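Long-range contacts in endoribonuclease ToxN (Bacillus thuringiensis, PDB 4ATO), which cleaves RNA at adenine-rich sequences as the toxin of a type III toxin-antitoxin system, and is held in check by the pseudoknotted ToxI RNA: residues A[63-69]-A[81-85]; A[135-141]-A[153-159]. All blocks are in the same frame, centred on the assembly; numbering follows the deposited sequence. Where two conformers were deposited one is given.

Interaction 1: A[63-69]-A[81-85]; sequences FNSQVSV and VLLVN. With nucleotides of chain B.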
loop_
_atom_site.group_PDB
_atom_site.type_symbol
_atom_site.label_atom_id
_atom_site.label_comp_id
_atom_site.label_asym_id
_atom_site.label_seq_id
_atom_site.Cartn_x
_atom_site.Cartn_y
_atom_site.Cartn_z
ATOM N N PHE A 63 -14.070 -21.210 16.253
ATOM C CA PHE A 63 -15.001 -20.513 15.356
ATOM C C PHE A 63 -14.664 -20.782 13.894
ATOM O O PHE A 63 -13.497 -20.774 13.514
ATOM C CB PHE A 63 -14.968 -19.001 15.580
ATOM C CG PHE A 63 -15.376 -18.569 16.961
ATOM C CD1 PHE A 63 -16.714 -18.488 17.312
ATOM C CD2 PHE A 63 -14.419 -18.217 17.900
ATOM C CE1 PHE A 63 -17.081 -18.078 18.573
ATOM C CE2 PHE A 63 -14.789 -17.809 19.175
ATOM C CZ PHE A 63 -16.114 -17.736 19.506
ATOM N N ASN A 64 -15.680 -21.011 13.070
ATOM C CA ASN A 64 -15.451 -21.039 11.630
ATOM C C ASN A 64 -15.444 -19.614 11.099
ATOM O O ASN A 64 -16.291 -18.804 11.469
ATOM C CB ASN A 64 -16.512 -21.847 10.902
ATOM C CG ASN A 64 -16.141 -22.080 9.452
ATOM O OD1 ASN A 64 -16.368 -21.220 8.593
ATOM N ND2 ASN A 64 -15.532 -23.235 9.174
ATOM N N SER A 65 -14.490 -19.306 10.233
ATOM C CA SER A 65 -14.273 -17.922 9.816
ATOM C C SER A 65 -15.452 -17.381 9.008
ATOM O O SER A 65 -15.701 -16.186 8.994
ATOM C CB SER A 65 -12.983 -17.804 9.010
ATOM O OG SER A 65 -13.153 -18.386 7.735
ATOM N N GLN A 66 -16.199 -18.270 8.365
ATOM C CA GLN A 66 -17.321 -17.847 7.539
ATOM C C GLN A 66 -18.437 -17.169 8.331
ATOM O O GLN A 66 -19.189 -16.389 7.765
ATOM C CB GLN A 66 -17.902 -19.026 6.760
ATOM C CG GLN A 66 -16.943 -19.635 5.780
ATOM C CD GLN A 66 -17.487 -20.910 5.202
ATOM O OE1 GLN A 66 -18.115 -20.900 4.137
ATOM N NE2 GLN A 66 -17.275 -22.021 5.908
ATOM N N VAL A 67 -18.542 -17.465 9.625
ATOM C CA VAL A 67 -19.624 -16.909 10.443
ATOM C C VAL A 67 -19.125 -16.144 11.662
ATOM O O VAL A 67 -19.846 -15.977 12.641
ATOM C CB VAL A 67 -20.606 -18.002 10.954
ATOM C CG1 VAL A 67 -21.507 -18.503 9.825
ATOM C CG2 VAL A 67 -19.848 -19.148 11.633
ATOM N N SER A 68 -17.896 -15.665 11.610
ATOM C CA SER A 68 -17.385 -14.894 12.729
ATOM C C SER A 68 -16.354 -13.865 12.308
ATOM O O SER A 68 -15.717 -13.977 11.261
ATOM C CB SER A 68 -16.782 -15.820 13.778
ATOM O OG SER A 68 -15.918 -16.735 13.170
ATOM N N VAL A 69 -16.206 -12.852 13.143
ATOM C CA VAL A 69 -15.156 -11.870 12.969
ATOM C C VAL A 69 -14.480 -11.716 14.322
ATOM O O VAL A 69 -15.109 -11.310 15.302
ATOM C CB VAL A 69 -15.727 -10.518 12.493
ATOM C CG1 VAL A 69 -14.616 -9.461 12.422
ATOM C CG2 VAL A 69 -16.433 -10.685 11.134
ATOM N N VAL A 81 -15.486 -11.581 19.715
ATOM C CA VAL A 81 -15.742 -12.228 18.436
ATOM C C VAL A 81 -17.169 -11.877 18.056
ATOM O O VAL A 81 -18.086 -12.016 18.877
ATOM C CB VAL A 81 -15.596 -13.778 18.542
ATOM C CG1 VAL A 81 -15.853 -14.432 17.196
ATOM C CG2 VAL A 81 -14.208 -14.160 19.041
ATOM N N LEU A 82 -17.371 -11.391 16.838
ATOM C CA LEU A 82 -18.735 -11.125 16.394
ATOM C C LEU A 82 -19.292 -12.417 15.847
ATOM O O LEU A 82 -18.676 -13.025 14.967
ATOM C CB LEU A 82 -18.779 -10.079 15.291
ATOM C CG LEU A 82 -18.748 -8.605 15.685
ATOM C CD1 LEU A 82 -18.456 -7.766 14.444
ATOM C CD2 LEU A 82 -20.076 -8.215 16.302
ATOM N N LEU A 83 -20.453 -12.825 16.360
ATOM C CA LEU A 83 -21.112 -14.050 15.904
ATOM C C LEU A 83 -22.117 -13.777 14.778
ATOM O O LEU A 83 -23.315 -13.574 15.033
ATOM C CB LEU A 83 -21.832 -14.714 17.074
ATOM C CG LEU A 83 -20.946 -14.934 18.303
ATOM C CD1 LEU A 83 -21.760 -15.542 19.472
ATOM C CD2 LEU A 83 -19.744 -15.809 17.957
ATOM N N VAL A 84 -21.659 -13.770 13.533
ATOM C CA VAL A 84 -22.611 -13.483 12.464
ATOM C C VAL A 84 -23.670 -14.585 12.347
ATOM O O VAL A 84 -24.802 -14.304 11.945
ATOM C CB VAL A 84 -21.949 -13.065 11.111
ATOM C CG1 VAL A 84 -20.440 -13.164 11.181
ATOM C CG2 VAL A 84 -22.520 -13.844 9.931
ATOM N N ASN A 85 -23.339 -15.803 12.780
ATOM C CA ASN A 85 -24.328 -16.891 12.834
ATOM C C ASN A 85 -25.505 -16.613 13.774
ATOM O O ASN A 85 -26.583 -17.176 13.598
ATOM C CB ASN A 85 -23.682 -18.224 13.224
ATOM C CG ASN A 85 -22.898 -18.143 14.540
ATOM O OD1 ASN A 85 -22.158 -17.187 14.773
ATOM N ND2 ASN A 85 -23.062 -19.147 15.395
ATOM P P U B 4 -18.931 -27.578 17.700
ATOM O OP1 U B 4 -18.401 -28.896 17.284
ATOM O OP2 U B 4 -18.271 -26.865 18.823
ATOM O "O5'" U B 4 -19.033 -26.621 16.433
ATOM C "C5'" U B 4 -19.461 -27.123 15.179
ATOM C "C4'" U B 4 -19.015 -26.236 14.047
ATOM O "O4'" U B 4 -19.620 -24.926 14.203
ATOM C "C3'" U B 4 -17.508 -25.998 13.952
ATOM O "O3'" U B 4 -17.158 -25.859 12.574
ATOM C "C2'" U B 4 -17.341 -24.648 14.664
ATOM O "O2'" U B 4 -16.186 -23.922 14.294
ATOM C "C1'" U B 4 -18.611 -23.933 14.237
ATOM N N1 U B 4 -19.055 -22.861 15.148
ATOM C C2 U B 4 -18.951 -21.574 14.671
ATOM O O2 U B 4 -18.462 -21.329 13.587
ATOM N N3 U B 4 -19.409 -20.593 15.517
ATOM C C4 U B 4 -19.971 -20.776 16.763
ATOM O O4 U B 4 -20.342 -19.792 17.403
ATOM C C5 U B 4 -20.063 -22.144 17.186
ATOM C C6 U B 4 -19.621 -23.117 16.375
ATOM P P C B 19 -14.279 -14.044 1.716
ATOM O OP1 C B 19 -14.814 -13.016 0.791
ATOM O OP2 C B 19 -14.635 -13.965 3.144
ATOM O "O5'" C B 19 -14.600 -15.498 1.164
ATOM C "C5'" C B 19 -14.122 -15.927 -0.111
ATOM C "C4'" C B 19 -14.679 -17.284 -0.483
ATOM O "O4'" C B 19 -14.089 -18.300 0.385
ATOM C "C3'" C B 19 -16.190 -17.425 -0.334
ATOM O "O3'" C B 19 -16.685 -18.271 -1.364
ATOM C "C2'" C B 19 -16.337 -18.120 1.023
ATOM O "O2'" C B 19 -17.535 -18.847 1.189
ATOM C "C1'" C B 19 -15.116 -19.031 1.028
ATOM N N1 C B 19 -14.646 -19.419 2.380
ATOM C C2 C B 19 -14.775 -20.767 2.752
ATOM O O2 C B 19 -15.278 -21.546 1.936
ATOM N N3 C B 19 -14.364 -21.190 3.975
ATOM C C4 C B 19 -13.821 -20.316 4.818
ATOM N N4 C B 19 -13.418 -20.762 6.012
ATOM C C5 C B 19 -13.662 -18.934 4.467
ATOM C C6 C B 19 -14.082 -18.528 3.251
ATOM P P U B 5 -15.743 -26.379 12.034
ATOM O OP1 U B 5 -14.951 -26.775 13.218
ATOM O OP2 U B 5 -15.203 -25.336 11.135
ATOM O "O5'" U B 5 -16.144 -27.669 11.177
ATOM C "C5'" U B 5 -16.916 -28.716 11.751
ATOM C "C4'" U B 5 -17.697 -29.478 10.707
ATOM O "O4'" U B 5 -18.791 -28.662 10.195
ATOM C "C3'" U B 5 -16.938 -29.879 9.455
ATOM O "O3'" U B 5 -16.093 -31.000 9.649
ATOM C "C2'" U B 5 -18.070 -30.122 8.470
ATOM O "O2'" U B 5 -18.721 -31.357 8.741
ATOM C "C1'" U B 5 -19.023 -28.982 8.835
ATOM N N1 U B 5 -18.760 -27.779 8.007
ATOM C C2 U B 5 -19.202 -27.847 6.695
ATOM O O2 U B 5 -19.815 -28.809 6.261
ATOM N N3 U B 5 -18.927 -26.747 5.918
ATOM C C4 U B 5 -18.251 -25.608 6.316
ATOM O O4 U B 5 -18.071 -24.699 5.503
ATOM C C5 U B 5 -17.808 -25.623 7.680
ATOM C C6 U B 5 -18.059 -26.684 8.464
#
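Val69 and Leu82 form an antiparallel hydrogen-bonded pair near the open end of the hairpin of strands 68-72 and 78-89, away from its turn: Val69 N gives to Leu82 O (3.1 Å), and Leu82 N returns a bond to Val69 O at 2.7 Å. Ser68 and Leu83 follow as a non-hydrogen-bonded pair. Beyond them the ladder frays, with a weak bond from Val84 N to Val67 O.

Phe63 folds back over the hairpin, where CG1 of Val81 sits 3.9 Å above the ring centroid, a CH-pi contact almost on the ring normal. The flat ring suits this place because its edge also meets O4 of U4 of chain B. Val67 and Asn85 cross at about a right angle, their CB atoms 3.8 Å apart.

Some of the loop's polar atoms pair with each other, which sets others toward the RNA. Asn64 OD1 closes an Asx turn by accepting Gln66 N, and from the opposite face of its plane it takes Gln66 NE2. Asn64 ND2 is turned outward to OP2 of U5 of chain B (2.9 Å, 172°), while Gln66 NE2 reaches O4 of the same nucleotide at 2.8 Å. Asn64 N binds U4 O2 (2.8 Å), and Ser65 OG accepts from N4 of C19 (2.9 Å), both in chain B. A backbone N-H, a hydroxyl and two side-chain amides thus read base edges and a phosphate of the antitoxin RNA, and the bonds to Asn64 OD1 would help to orient the amides.

Interaction 2: A[135-141]-A[153-159]; sequences VYKDVTV and KGVCCDF. With nucleotides of chain B.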
loop_
_atom_site.group_PDB
_atom_site.type_symbol
_atom_site.label_atom_id
_atom_site.label_comp_id
_atom_site.label_asym_id
_atom_site.label_seq_id
_atom_site.Cartn_x
_atom_site.Cartn_y
_atom_site.Cartn_z
ATOM N N VAL A 135 -23.629 -15.257 4.485
ATOM C CA VAL A 135 -24.365 -16.254 5.272
ATOM C C VAL A 135 -25.881 -16.083 5.222
ATOM O O VAL A 135 -26.608 -17.072 5.154
ATOM C CB VAL A 135 -23.835 -16.481 6.724
ATOM C CG1 VAL A 135 -22.496 -15.833 6.940
ATOM C CG2 VAL A 135 -24.862 -16.076 7.782
ATOM N N TYR A 136 -26.358 -14.841 5.227
ATOM C CA TYR A 136 -27.792 -14.603 5.118
ATOM C C TYR A 136 -28.334 -15.223 3.831
ATOM O O TYR A 136 -29.368 -15.877 3.840
ATOM C CB TYR A 136 -28.111 -13.113 5.126
ATOM C CG TYR A 136 -29.602 -12.834 5.054
ATOM C CD1 TYR A 136 -30.356 -12.749 6.212
ATOM C CD2 TYR A 136 -30.251 -12.655 3.831
ATOM C CE1 TYR A 136 -31.706 -12.495 6.170
ATOM C CE2 TYR A 136 -31.615 -12.407 3.780
ATOM C CZ TYR A 136 -32.335 -12.326 4.959
ATOM O OH TYR A 136 -33.689 -12.070 4.949
ATOM N N LYS A 137 -27.625 -15.002 2.728
ATOM C CA LYS A 137 -28.015 -15.571 1.443
ATOM C C LYS A 137 -28.089 -17.092 1.524
ATOM O O LYS A 137 -29.097 -17.695 1.150
ATOM C CB LYS A 137 -27.024 -15.165 0.348
ATOM C CG LYS A 137 -27.653 -14.492 -0.864
ATOM C CD LYS A 137 -28.203 -13.108 -0.512
ATOM C CE LYS A 137 -28.773 -12.389 -1.737
ATOM N NZ LYS A 137 -29.959 -13.087 -2.322
ATOM N N ASP A 138 -27.021 -17.713 2.022
ATOM C CA ASP A 138 -26.965 -19.173 2.072
ATOM C C ASP A 138 -27.950 -19.810 3.049
ATOM O O ASP A 138 -28.465 -20.899 2.792
ATOM C CB ASP A 138 -25.547 -19.658 2.356
ATOM C CG ASP A 138 -24.770 -19.927 1.091
ATOM O OD1 ASP A 138 -25.378 -19.874 0.002
ATOM O OD2 ASP A 138 -23.560 -20.202 1.182
ATOM N N VAL A 139 -28.207 -19.148 4.170
ATOM C CA VAL A 139 -29.132 -19.702 5.147
ATOM C C VAL A 139 -30.558 -19.672 4.596
ATOM O O VAL A 139 -31.341 -20.595 4.829
ATOM C CB VAL A 139 -29.034 -18.984 6.518
ATOM C CG1 VAL A 139 -30.260 -19.277 7.389
ATOM C CG2 VAL A 139 -27.762 -19.407 7.240
ATOM N N THR A 140 -30.869 -18.626 3.835
ATOM C CA THR A 140 -32.219 -18.410 3.324
ATOM C C THR A 140 -32.469 -18.973 1.919
ATOM O O THR A 140 -33.462 -18.615 1.285
ATOM C CB THR A 140 -32.585 -16.898 3.294
ATOM O OG1 THR A 140 -31.785 -16.220 2.316
ATOM C CG2 THR A 140 -32.386 -16.247 4.655
ATOM N N VAL A 141 -31.583 -19.803 1.408
ATOM C CA VAL A 141 -31.818 -20.358 0.098
ATOM C C VAL A 141 -32.879 -21.402 0.235
ATOM O O VAL A 141 -33.199 -21.828 1.319
ATOM C CB VAL A 141 -30.611 -21.092 -0.501
ATOM C CG1 VAL A 141 -29.485 -20.156 -0.831
ATOM C CG2 VAL A 141 -30.171 -22.237 0.378
ATOM N N LYS A 153 -27.037 -23.625 8.017
ATOM C CA LYS A 153 -28.376 -23.714 8.605
ATOM C C LYS A 153 -28.337 -24.257 10.019
ATOM O O LYS A 153 -29.088 -23.799 10.883
ATOM C CB LYS A 153 -29.320 -24.563 7.743
ATOM C CG LYS A 153 -29.843 -23.828 6.523
ATOM C CD LYS A 153 -30.737 -24.721 5.669
ATOM C CE LYS A 153 -31.238 -23.996 4.422
ATOM N NZ LYS A 153 -30.174 -23.848 3.395
ATOM N N GLY A 154 -27.457 -25.229 10.252
ATOM C CA GLY A 154 -27.334 -25.842 11.562
ATOM C C GLY A 154 -26.758 -24.890 12.600
ATOM O O GLY A 154 -27.209 -24.856 13.741
ATOM N N VAL A 155 -25.770 -24.093 12.203
ATOM C CA VAL A 155 -25.049 -23.264 13.164
ATOM C C VAL A 155 -25.650 -21.857 13.306
ATOM O O VAL A 155 -25.299 -21.128 14.234
ATOM C CB VAL A 155 -23.540 -23.168 12.805
ATOM C CG1 VAL A 155 -23.313 -22.119 11.720
ATOM C CG2 VAL A 155 -22.712 -22.840 14.035
ATOM N N CYS A 156 -26.552 -21.478 12.395
ATOM C CA CYS A 156 -27.117 -20.121 12.399
ATOM C C CYS A 156 -28.543 -20.095 12.899
ATOM O O CYS A 156 -29.288 -21.058 12.728
ATOM C CB CYS A 156 -27.114 -19.507 11.002
ATOM S SG CYS A 156 -25.493 -19.283 10.276
ATOM N N CYS A 157 -28.925 -18.974 13.504
ATOM C CA CYS A 157 -30.335 -18.706 13.759
ATOM C C CYS A 157 -31.183 -18.873 12.479
ATOM O O CYS A 157 -30.697 -18.704 11.346
ATOM C CB CYS A 157 -30.508 -17.281 14.277
ATOM S SG CYS A 157 -29.780 -16.959 15.884
ATOM N N ASP A 158 -32.453 -19.206 12.678
ATOM C CA ASP A 158 -33.429 -19.286 11.603
ATOM C C ASP A 158 -33.850 -17.855 11.283
ATOM O O ASP A 158 -34.830 -17.351 11.833
ATOM C CB ASP A 158 -34.635 -20.111 12.075
ATOM C CG ASP A 158 -35.631 -20.411 10.961
ATOM O OD1 ASP A 158 -35.605 -19.724 9.922
ATOM O OD2 ASP A 158 -36.456 -21.334 11.135
ATOM N N PHE A 159 -33.091 -17.192 10.415
ATOM C CA PHE A 159 -33.339 -15.781 10.129
ATOM C C PHE A 159 -34.779 -15.493 9.695
ATOM O O PHE A 159 -35.385 -14.552 10.206
ATOM C CB PHE A 159 -32.348 -15.221 9.102
ATOM C CG PHE A 159 -30.915 -15.344 9.513
ATOM C CD1 PHE A 159 -30.515 -14.987 10.785
ATOM C CD2 PHE A 159 -29.969 -15.822 8.625
ATOM C CE1 PHE A 159 -29.193 -15.117 11.173
ATOM C CE2 PHE A 159 -28.641 -15.945 9.002
ATOM C CZ PHE A 159 -28.257 -15.595 10.282
ATOM P P U B 4 -18.931 -27.578 17.700
ATOM O OP1 U B 4 -18.401 -28.896 17.284
ATOM O OP2 U B 4 -18.271 -26.865 18.823
ATOM O "O5'" U B 4 -19.033 -26.621 16.433
ATOM C "C5'" U B 4 -19.461 -27.123 15.179
ATOM C "C4'" U B 4 -19.015 -26.236 14.047
ATOM O "O4'" U B 4 -19.620 -24.926 14.203
ATOM C "C3'" U B 4 -17.508 -25.998 13.952
ATOM O "O3'" U B 4 -17.158 -25.859 12.574
ATOM C "C2'" U B 4 -17.341 -24.648 14.664
ATOM O "O2'" U B 4 -16.186 -23.922 14.294
ATOM C "C1'" U B 4 -18.611 -23.933 14.237
ATOM N N1 U B 4 -19.055 -22.861 15.148
ATOM C C2 U B 4 -18.951 -21.574 14.671
ATOM O O2 U B 4 -18.462 -21.329 13.587
ATOM N N3 U B 4 -19.409 -20.593 15.517
ATOM C C4 U B 4 -19.971 -20.776 16.763
ATOM O O4 U B 4 -20.342 -19.792 17.403
ATOM C C5 U B 4 -20.063 -22.144 17.186
ATOM C C6 U B 4 -19.621 -23.117 16.375
#
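Val139, in the last turn of helix 108-139, packs between Cys156 and Phe159. Its two methyls divide the work: CG1, anti to the backbone N (chi1 163°), lies 3.7 Å from Phe159 CD2, whereas CG2 meets Cys156 SG at 3.8 Å. A branched side chain suits the place because it fills both directions from one short stem. One turn earlier, Val135 CG2 comes to the edge of the Phe159 ring, 4.0 Å from CE2, and also touches Cys156 SG.

Tyr136 adds a second aromatic ring. Its plane is inclined by 21° to that of Phe159, but the rings are slid apart, with centroids 5.8 Å from each other, and they meet chiefly through Tyr136 CD1 and Phe159 CD2. Each ring has a neighbour from its own segment over one face: Thr140 CG2 over Tyr136, and Cys157 O over Phe159.

At the C-terminal end of helix 108-139, Lys153 lays its long aliphatic chain along the backbone. Its CE lies 3.4 Å from Val139 O, and a bend at chi4 (74°) takes NZ to Asp138 O, a weak bond of 3.5 Å.

Further out, Thr140 OG1 returns to Tyr136 O at 2.9 Å, joining Thr140 N on that carbonyl from the opposite face of its plane and closing the helix terminus. Tyr136 OH bonds to Glu163 and Asn47, and Asp138 OD1 to Gln149. Asp158 stands at the N-cap of helix 159-169, its OD1 making a weak bond to Lys161 N. Shape-matched van der Waals packing thus holds the centre, with polar groups kept to its margin, where they find their own partners; there the lysine ammonium probably helps to offset the negative end of the helix dipole.

Overall arrangement
Interactions 1 and 2 lie about 13 Å apart, centre to centre, and meet directly. Asn85 O and Cys157 N, 3.0 Å apart, are probably hydrogen-bonded, and so are Asn85 ND2 and Val155 O at 3.2 Å, which ties the end of 81-85 to the end of helix 147-155 and the link that follows. Gln66 O also packs on Val135 CG1. U4 of chain B is shared: Phe63, Asn64, Val67 and Asn85 of interaction 1 line its base, the bond from Asn85 ND2 to O4 being weak, and Val155 CG2 of interaction 2 approaches its sugar O4' to 3.7 Å. The hairpin and the helical part of the toxin thus jointly bound one site for ToxI RNA.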